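Putative L-alanine-DL-glutamate epimerase (Burkholderia xenovorans, PDB 3GO2) is probably a racemase or epimerase of the mandelate racemase/muconate lactonizing enzyme family, binds magnesium, and may act as an L-alanine-DL-glutamate epimerase. Local coordinates at the interface of chains A and B and the interface of chains A and C. Sequence-based numbering; all coordinates share one arbitrary frame. Chains: chain A/B/C, Putative L-alanine-DL-glutamate epimerase.

Contact 1: the interface of chains A and B. Residues chain A 63-64, 99; chain B 109, 112-113.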
loop_
_atom_site.group_PDB
_atom_site.type_symbol
_atom_site.label_atom_id
_atom_site.label_comp_id
_atom_site.label_asym_id
_atom_site.label_seq_id
_atom_site.Cartn_x
_atom_site.Cartn_y
_atom_site.Cartn_z
ATOM N N MET A 63 24.302 34.017 18.269
ATOM C CA MET A 63 23.816 34.035 16.889
ATOM C C MET A 63 23.568 32.631 16.334
ATOM O O MET A 63 22.771 32.443 15.412
ATOM C CB MET A 63 24.819 34.762 15.996
ATOM C CG MET A 63 25.212 36.155 16.472
ATOM S SD MET A 63 23.845 37.380 16.601
ATOM C CE MET A 63 23.872 37.968 14.969
ATOM N N GLU A 64 24.207 31.631 16.926
ATOM C CA GLU A 64 24.242 30.289 16.348
ATOM C C GLU A 64 23.148 29.399 16.956
ATOM O O GLU A 64 23.412 28.395 17.633
ATOM C CB GLU A 64 25.648 29.688 16.523
ATOM C CG GLU A 64 26.684 30.433 15.680
ATOM C CD GLU A 64 28.122 30.001 15.839
ATOM O OE1 GLU A 64 28.395 28.993 16.495
ATOM O OE2 GLU A 64 28.983 30.726 15.291
ATOM N N LYS A 99 18.928 37.333 19.459
ATOM C CA LYS A 99 19.481 37.573 18.145
ATOM C C LYS A 99 18.784 38.729 17.440
ATOM O O LYS A 99 19.450 39.608 16.885
ATOM C CB LYS A 99 19.397 36.318 17.297
ATOM C CG LYS A 99 20.023 36.480 15.916
ATOM C CD LYS A 99 20.188 35.138 15.206
ATOM C CE LYS A 99 20.993 35.243 13.931
ATOM N NZ LYS A 99 21.381 33.937 13.262
ATOM N N GLU B 109 23.875 34.151 8.639
ATOM C CA GLU B 109 23.248 34.727 9.831
ATOM C C GLU B 109 21.724 34.832 9.678
ATOM O O GLU B 109 21.012 34.952 10.662
ATOM C CB GLU B 109 23.842 36.113 10.120
ATOM C CG GLU B 109 23.873 36.487 11.586
ATOM C CD GLU B 109 24.715 35.519 12.384
ATOM O OE1 GLU B 109 24.226 34.400 12.659
ATOM O OE2 GLU B 109 25.883 35.865 12.702
ATOM N N GLY B 112 19.869 30.713 10.266
ATOM C CA GLY B 112 19.950 29.949 11.503
ATOM C C GLY B 112 21.291 30.096 12.173
ATOM O O GLY B 112 21.521 29.536 13.248
ATOM N N GLY B 113 22.175 30.891 11.560
ATOM C CA GLY B 113 23.551 30.968 12.002
ATOM C C GLY B 113 24.347 29.817 11.454
ATOM O O GLY B 113 23.778 28.812 11.003
HETATM O O HOH W 1 19.175 33.031 11.990
#

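Contact 2: the interface of chains A and C. Residues chain A 49, 79, 83-84; chain C 42, 44, 82-83.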
loop_
_atom_site.group_PDB
_atom_site.type_symbol
_atom_site.label_atom_id
_atom_site.label_comp_id
_atom_site.label_asym_id
_atom_site.label_seq_id
_atom_site.Cartn_x
_atom_site.Cartn_y
_atom_site.Cartn_z
ATOM N N VAL A 49 15.216 20.419 32.557
ATOM C CA VAL A 49 15.859 20.280 31.255
ATOM C C VAL A 49 16.601 21.548 30.854
ATOM O O VAL A 49 17.770 21.517 30.451
ATOM C CB VAL A 49 14.815 19.907 30.136
ATOM C CG1 VAL A 49 15.487 19.883 28.773
ATOM C CG2 VAL A 49 14.142 18.556 30.466
ATOM N N ALA A 79 16.013 10.430 24.573
ATOM C CA ALA A 79 14.762 10.779 25.246
ATOM C C ALA A 79 14.161 12.029 24.637
ATOM O O ALA A 79 13.492 12.804 25.303
ATOM C CB ALA A 79 15.010 10.953 26.754
ATOM N N VAL A 83 9.046 16.656 27.144
ATOM C CA VAL A 83 9.574 17.714 28.010
ATOM C C VAL A 83 11.011 18.100 27.660
ATOM O O VAL A 83 11.369 19.254 27.783
ATOM C CB VAL A 83 9.407 17.395 29.506
ATOM C CG1 VAL A 83 7.931 17.388 29.920
ATOM C CG2 VAL A 83 10.012 16.145 29.852
ATOM N N VAL A 84 11.821 17.157 27.174
ATOM C CA VAL A 84 13.152 17.474 26.698
ATOM C C VAL A 84 13.042 18.454 25.528
ATOM O O VAL A 84 13.709 19.480 25.498
ATOM C CB VAL A 84 13.907 16.220 26.244
ATOM C CG1 VAL A 84 15.073 16.564 25.270
ATOM C CG2 VAL A 84 14.372 15.426 27.455
ATOM N N GLY C 42 20.862 10.893 28.137
ATOM C CA GLY C 42 20.095 11.883 27.389
ATOM C C GLY C 42 18.788 12.277 28.036
ATOM O O GLY C 42 17.902 12.800 27.350
ATOM N N PRO C 44 17.749 14.402 31.064
ATOM C CA PRO C 44 17.568 15.342 32.158
ATOM C C PRO C 44 16.091 15.515 32.530
ATOM O O PRO C 44 15.241 15.527 31.646
ATOM C CB PRO C 44 18.100 16.662 31.579
ATOM C CG PRO C 44 17.926 16.521 30.087
ATOM C CD PRO C 44 18.139 15.065 29.801
ATOM N N GLY C 82 9.506 9.888 26.322
ATOM C CA GLY C 82 10.720 10.505 26.842
ATOM C C GLY C 82 10.803 10.543 28.358
ATOM O O GLY C 82 10.525 9.568 29.045
ATOM N N VAL C 83 11.202 11.685 28.880
ATOM C CA VAL C 83 11.504 11.788 30.311
ATOM C C VAL C 83 10.257 11.668 31.186
ATOM O O VAL C 83 10.335 11.124 32.270
ATOM C CB VAL C 83 12.335 13.037 30.652
ATOM C CG1 VAL C 83 13.747 12.954 30.062
ATOM C CG2 VAL C 83 11.694 14.237 30.209
HETATM O O HOH W 2 11.498 13.922 26.898
#

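Contact 3: the interface of chains A and C. Residues chain A 41, 43, 86, 249, 270, 295; chain C 78-79.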
loop_
_atom_site.group_PDB
_atom_site.type_symbol
_atom_site.label_atom_id
_atom_site.label_comp_id
_atom_site.label_asym_id
_atom_site.label_seq_id
_atom_site.Cartn_x
_atom_site.Cartn_y
_atom_site.Cartn_z
ATOM N N PHE A 41 0.537 22.061 31.346
ATOM C CA PHE A 41 -0.152 21.238 30.347
ATOM C C PHE A 41 0.572 19.907 30.185
ATOM O O PHE A 41 1.079 19.575 29.114
ATOM C CB PHE A 41 -0.266 21.976 29.022
ATOM C CG PHE A 41 -1.330 21.421 28.088
ATOM C CD1 PHE A 41 -2.645 21.296 28.510
ATOM C CD2 PHE A 41 -1.022 21.095 26.771
ATOM C CE1 PHE A 41 -3.625 20.800 27.665
ATOM C CE2 PHE A 41 -2.005 20.610 25.912
ATOM C CZ PHE A 41 -3.314 20.462 26.375
ATOM N N SER A 43 3.330 18.716 31.564
ATOM C CA SER A 43 4.753 18.816 31.244
ATOM C C SER A 43 5.652 19.103 32.455
ATOM O O SER A 43 6.440 20.046 32.439
ATOM C CB SER A 43 4.954 19.899 30.168
ATOM O OG SER A 43 4.211 19.638 28.997
ATOM N N GLU A 86 10.541 20.377 24.787
ATOM C CA GLU A 86 10.005 21.655 25.278
ATOM C C GLU A 86 11.117 22.522 25.865
ATOM O O GLU A 86 11.135 23.736 25.669
ATOM C CB GLU A 86 8.933 21.466 26.342
ATOM C CG GLU A 86 7.653 20.862 25.843
ATOM C CD GLU A 86 6.627 20.747 26.912
ATOM O OE1 GLU A 86 6.373 21.754 27.629
ATOM O OE2 GLU A 86 6.042 19.629 27.080
ATOM N N TYR A 249 -2.638 10.004 19.273
ATOM C CA TYR A 249 -1.387 9.374 18.918
ATOM C C TYR A 249 -1.591 8.176 17.960
ATOM O O TYR A 249 -0.709 7.321 17.812
ATOM C CB TYR A 249 -0.679 8.955 20.195
ATOM C CG TYR A 249 -0.235 10.138 21.037
ATOM C CD1 TYR A 249 0.521 11.143 20.479
ATOM C CD2 TYR A 249 -0.563 10.236 22.395
ATOM C CE1 TYR A 249 0.959 12.216 21.217
ATOM C CE2 TYR A 249 -0.112 11.321 23.153
ATOM C CZ TYR A 249 0.653 12.299 22.545
ATOM O OH TYR A 249 1.120 13.388 23.244
ATOM N N THR A 270 0.272 18.781 20.196
ATOM C CA THR A 270 1.144 18.172 21.172
ATOM C C THR A 270 2.359 17.512 20.536
ATOM O O THR A 270 3.080 16.784 21.233
ATOM C CB THR A 270 0.418 17.180 22.106
ATOM O OG1 THR A 270 0.126 15.954 21.420
ATOM C CG2 THR A 270 -0.845 17.801 22.683
ATOM N N TRP A 295 6.392 25.104 22.576
ATOM C CA TRP A 295 7.013 23.812 22.780
ATOM C C TRP A 295 8.177 23.534 21.795
ATOM O O TRP A 295 9.247 23.068 22.189
ATOM C CB TRP A 295 5.948 22.735 22.572
ATOM C CG TRP A 295 5.054 22.520 23.742
ATOM C CD1 TRP A 295 4.793 23.390 24.760
ATOM C CD2 TRP A 295 4.318 21.331 24.030
ATOM N NE1 TRP A 295 3.939 22.808 25.673
ATOM C CE2 TRP A 295 3.637 21.541 25.241
ATOM C CE3 TRP A 295 4.170 20.103 23.370
ATOM C CZ2 TRP A 295 2.826 20.558 25.823
ATOM C CZ3 TRP A 295 3.383 19.128 23.962
ATOM C CH2 TRP A 295 2.715 19.369 25.161
ATOM N N PRO C 78 -0.235 15.073 27.032
ATOM C CA PRO C 78 0.315 15.936 25.978
ATOM C C PRO C 78 1.820 15.807 25.760
ATOM O O PRO C 78 2.284 15.927 24.624
ATOM C CB PRO C 78 -0.047 17.341 26.450
ATOM C CG PRO C 78 -1.299 17.134 27.288
ATOM C CD PRO C 78 -1.054 15.832 28.001
ATOM N N ALA C 79 2.565 15.574 26.831
ATOM C CA ALA C 79 4.023 15.514 26.731
ATOM C C ALA C 79 4.523 14.123 27.060
ATOM O O ALA C 79 5.618 13.943 27.573
ATOM C CB ALA C 79 4.654 16.570 27.655
#

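Contact 4: the interface of chains A and B. Residues chain A 278, 282, 307, 311; chain B 278, 282, 307, 311.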
loop_
_atom_site.group_PDB
_atom_site.type_symbol
_atom_site.label_atom_id
_atom_site.label_comp_id
_atom_site.label_asym_id
_atom_site.label_seq_id
_atom_site.Cartn_x
_atom_site.Cartn_y
_atom_site.Cartn_z
ATOM N N LYS A 278 4.633 13.981 10.407
ATOM C CA LYS A 278 4.635 13.276 9.136
ATOM C C LYS A 278 3.626 12.133 9.055
ATOM O O LYS A 278 2.910 12.055 8.064
ATOM C CB LYS A 278 6.046 12.809 8.786
ATOM C CG LYS A 278 6.144 11.935 7.526
ATOM C CD LYS A 278 7.603 11.587 7.218
ATOM C CE LYS A 278 7.729 10.265 6.484
ATOM N NZ LYS A 278 6.959 10.231 5.171
ATOM N N ASP A 282 0.803 11.942 6.119
ATOM C CA ASP A 282 0.828 10.791 5.197
ATOM C C ASP A 282 -0.520 10.042 5.174
ATOM O O ASP A 282 -0.910 9.486 4.135
ATOM C CB ASP A 282 1.942 9.834 5.596
ATOM C CG ASP A 282 3.335 10.379 5.264
ATOM O OD1 ASP A 282 3.455 11.399 4.568
ATOM O OD2 ASP A 282 4.286 9.723 5.692
ATOM N N PHE A 307 6.621 22.140 5.774
ATOM C CA PHE A 307 6.254 20.756 5.512
ATOM C C PHE A 307 4.738 20.660 5.284
ATOM O O PHE A 307 4.291 20.040 4.298
ATOM C CB PHE A 307 6.717 19.881 6.687
ATOM C CG PHE A 307 6.296 18.452 6.589
ATOM C CD1 PHE A 307 6.640 17.668 5.499
ATOM C CD2 PHE A 307 5.630 17.856 7.638
ATOM C CE1 PHE A 307 6.286 16.338 5.467
ATOM C CE2 PHE A 307 5.280 16.541 7.608
ATOM C CZ PHE A 307 5.579 15.788 6.506
ATOM N N HIS A 311 1.972 19.837 1.697
ATOM C CA HIS A 311 0.782 19.001 1.771
ATOM C C HIS A 311 -0.513 19.821 1.621
ATOM O O HIS A 311 -1.601 19.288 1.780
ATOM C CB HIS A 311 0.733 18.267 3.121
ATOM C CG HIS A 311 1.659 17.085 3.227
ATOM N ND1 HIS A 311 1.262 15.811 2.868
ATOM C CD2 HIS A 311 2.926 16.971 3.688
ATOM C CE1 HIS A 311 2.259 14.967 3.094
ATOM N NE2 HIS A 311 3.274 15.642 3.597
ATOM N N LYS B 278 9.422 15.175 -2.492
ATOM C CA LYS B 278 8.644 14.273 -1.657
ATOM C C LYS B 278 8.435 12.887 -2.263
ATOM O O LYS B 278 8.640 11.906 -1.559
ATOM C CB LYS B 278 7.321 14.922 -1.258
ATOM C CG LYS B 278 6.360 14.005 -0.484
ATOM C CD LYS B 278 5.102 14.770 -0.063
ATOM C CE LYS B 278 3.898 13.854 0.064
ATOM N NZ LYS B 278 4.106 12.722 1.061
ATOM N N ASP B 282 9.524 9.482 -0.303
ATOM C CA ASP B 282 8.473 8.505 0.041
ATOM C C ASP B 282 8.784 7.103 -0.519
ATOM O O ASP B 282 8.417 6.088 0.093
ATOM C CB ASP B 282 7.130 8.985 -0.487
ATOM C CG ASP B 282 6.567 10.165 0.313
ATOM O OD1 ASP B 282 7.104 10.507 1.378
ATOM O OD2 ASP B 282 5.557 10.696 -0.149
ATOM N N PHE B 307 13.235 19.051 5.408
ATOM C CA PHE B 307 12.397 17.936 4.992
ATOM C C PHE B 307 13.257 16.672 4.851
ATOM O O PHE B 307 12.889 15.602 5.377
ATOM C CB PHE B 307 11.688 18.301 3.678
ATOM C CG PHE B 307 10.885 17.191 3.087
ATOM C CD1 PHE B 307 9.866 16.575 3.797
ATOM C CD2 PHE B 307 11.084 16.818 1.775
ATOM C CE1 PHE B 307 9.106 15.594 3.201
ATOM C CE2 PHE B 307 10.333 15.849 1.185
ATOM C CZ PHE B 307 9.364 15.212 1.909
ATOM N N HIS B 311 13.713 12.701 7.136
ATOM C CA HIS B 311 13.876 11.409 6.485
ATOM C C HIS B 311 15.286 10.827 6.698
ATOM O O HIS B 311 15.626 9.806 6.118
ATOM C CB HIS B 311 13.637 11.545 4.972
ATOM C CG HIS B 311 12.189 11.644 4.572
ATOM N ND1 HIS B 311 11.432 10.525 4.281
ATOM C CD2 HIS B 311 11.381 12.711 4.369
ATOM C CE1 HIS B 311 10.213 10.907 3.930
ATOM N NE2 HIS B 311 10.158 12.223 3.968
HETATM O O HOH W 3 7.506 12.588 3.020
HETATM O O HOH W 4 5.062 13.484 4.058
#

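Contact 1: the interface of chains A and B
A:Lys99 reaches across to B:Glu109 and grips it twice, once by the side-chain carboxylate and once by the backbone carbonyl, in one part of the two-fold A/B interface; a twin has the chains exchanged, and the pairing may be biological. The side-chain amine NZ of A:Lys99 forms a salt bridge and hydrogen bond of 2.9 Å with OE1 of B:Glu109, arriving on the anti side of the carboxylate and 27° out of its plane. It also donates to the main-chain O of B:Glu109 at 2.8 Å, tilted from that carbonyl plane. A:Met63 lies across B:Glu109 at about a right angle. Its methyl CE sits 3.7 Å from CD of B:Glu109 and its CB also packs against the carboxylate, which may limit access of water; a flexible, unbranched side chain can drape over a group whose charge A:Lys99 probably balances.

In the second shell, A:Lys99, near the end of helix 82-103, runs fully extended; CG stands opposite the backbone N (chi1 -177°), and the arm spans the gap to the partner's 3-10 helix 107-110. B:Glu109 bends at chi2 (61°) instead, folding its carboxylate back toward the NZ that its own carbonyl holds. Water 1 lies 2.7 Å from NZ of A:Lys99 and 3.0 Å from O of B:Glu109. The same NZ donates within its own chain at 3.0 Å to the carbonyl O of A:Met63, in the carbonyl plane and on a lone pair.

Contact 2: the interface of chains A and C
C:Val83 forms the apolar centre of this patch, packing against valines and an alanine of chain A. The patch is part of the two-fold A/C interface of the deposited assembly, which may be a biological one. CG1 of C:Val83 meets CG2 of A:Val84 at 3.6 Å, the two side chains crossing at about a right angle, and lies 4.1 Å from CB of A:Ala79. The modelled contact between the CG2 methyls of C:Val83 and A:Val83 is too short and therefore doubtful. In C:Val83 the methyl CG1 stands opposite the carbonyl carbon (chi1 -67°), which turns it toward A:Val84. Short valine and alanine side chains allow two helix starts to approach closely.

Farther out, methyls meet carbonyl oxygens. CG2 of A:Val49 touches O of C:Pro44 at 3.4 Å, and CB of A:Ala79 lies 3.5 Å from O of C:Gly42. At the polar rim, water 2 bridges the chains: it is 2.8 Å from O of A:Ala79 and 3.0 Å from N of C:Val83, with a nearly straight angle of 172° at the hydrogen, and it also reaches N of A:Val84. First-turn amides of a helix have no carbonyl of their own helix to bond, so a water fits there. The patch thus joins the N-terminal ends of the two copies of helix 82-103, flanked by the 3-10 helix 77-79, helix 46-57 and the glycine-containing loop at residues 42-44.

Contact 3: the interface of chains A and C
C:Pro78 pushes its ring into a cleft of chain A walled by A:Phe41, A:Trp295 and A:Thr270. Its CB touches three groups: CH2 of A:Trp295 at 3.7 Å, the carbonyl O of A:Phe41 at the same range, and CG2 of A:Thr270 at 3.9 Å. One atom on, CG rests over a face of the A:Phe41 ring, 3.9 Å from its centroid and set toward the rim, a CH-pi contact for which a compact, rigid proline is well shaped. A:Phe41 carries its ring opposite the backbone N (chi1 -161°), and this presents that face to the proline.

Beside it, CB of C:Ala79 nestles against A:Ser43 and A:Glu86. OG of A:Ser43 donates to OE2 of A:Glu86 at 2.7 Å, on the syn lone pair, and the CD of A:Glu86 in turn lies over one face of the A:Trp295 indole, toward its rim.

The carbonyl O of C:Pro78 lies in plane at the edge of A:Trp295, 3.4 Å from CZ3, and 3.1 Å from OH of A:Tyr249. Magnesium is bound at A:Tyr249 and A:Thr270, and Pro78 is a binding residue of the same site in a structure of this protein, so C:Pro78 probably helps to complete it across the interface, apart from the site at A:Asp219, A:Glu245 and A:Glu269.

Contact 4: the interface of chains A and B
A:Lys278 lays CE and NZ against CE1 of B:His311, and the two-fold repeats this with the chains exchanged. Both belong to the C-terminal barrel domain of the enolase superfamily, here through helix 273-282 and the loop just after helix 298-310. From CE1 of B:His311, NZ of A:Lys278 is 3.5 Å away and CE 3.6 Å, the two side chains crossing at about a right angle. A long lysine suits this place because its methylenes reach across and NZ can meet the ring, the aspartates and water.

The last bond of A:Lys278 is turned (chi4 58°), which brings NZ back to its own helix, where it bonds OD2 of A:Asp282 at 2.8 Å on the syn lone pair. NZ also faces OD1 of B:Asp282 at 3.8 Å, a looser salt bridge between subunits; alternating charges around the axis should temper the nearness of like groups.

The imidazole of B:His311 holds water 3 in its plane, 2.8 Å from NE2. That water also contacts OD1 of B:Asp282 at 2.7 Å and NZ of A:Lys278, and it pairs with its mate, water 4, at 2.8 Å. On the axis two phenylalanines cross at about a right angle, CE1 of A:Phe307 lying 3.7 Å from CE1 of B:Phe307, and CD2 of A:His311 lies over one face of the A:Phe307 ring, toward its rim.

Contacts 1 and 4 join chains A and B, the centres of their C-alpha atoms about 26 Å apart; contacts 2 and 3 join A and C, with such centres about 12 Å apart. Helix 82-103 links three: its beginning serves contact 2, A:Glu86 supports contact 3, and A:Lys99 serves contact 1, whose C-alpha centre is about 25 Å from that of contact 2. Ala79 works in contact 2 from chain A and in contact 3 from chain C. Contact 4 uses helices 273-282 and 298-310 and the loop following the latter. Chain A thus meets B and C through different parts of its surface, with helix 82-103 contributing to both, consistent with the deposited eight-chain assembly, although coordinates alone do not prove that oligomer.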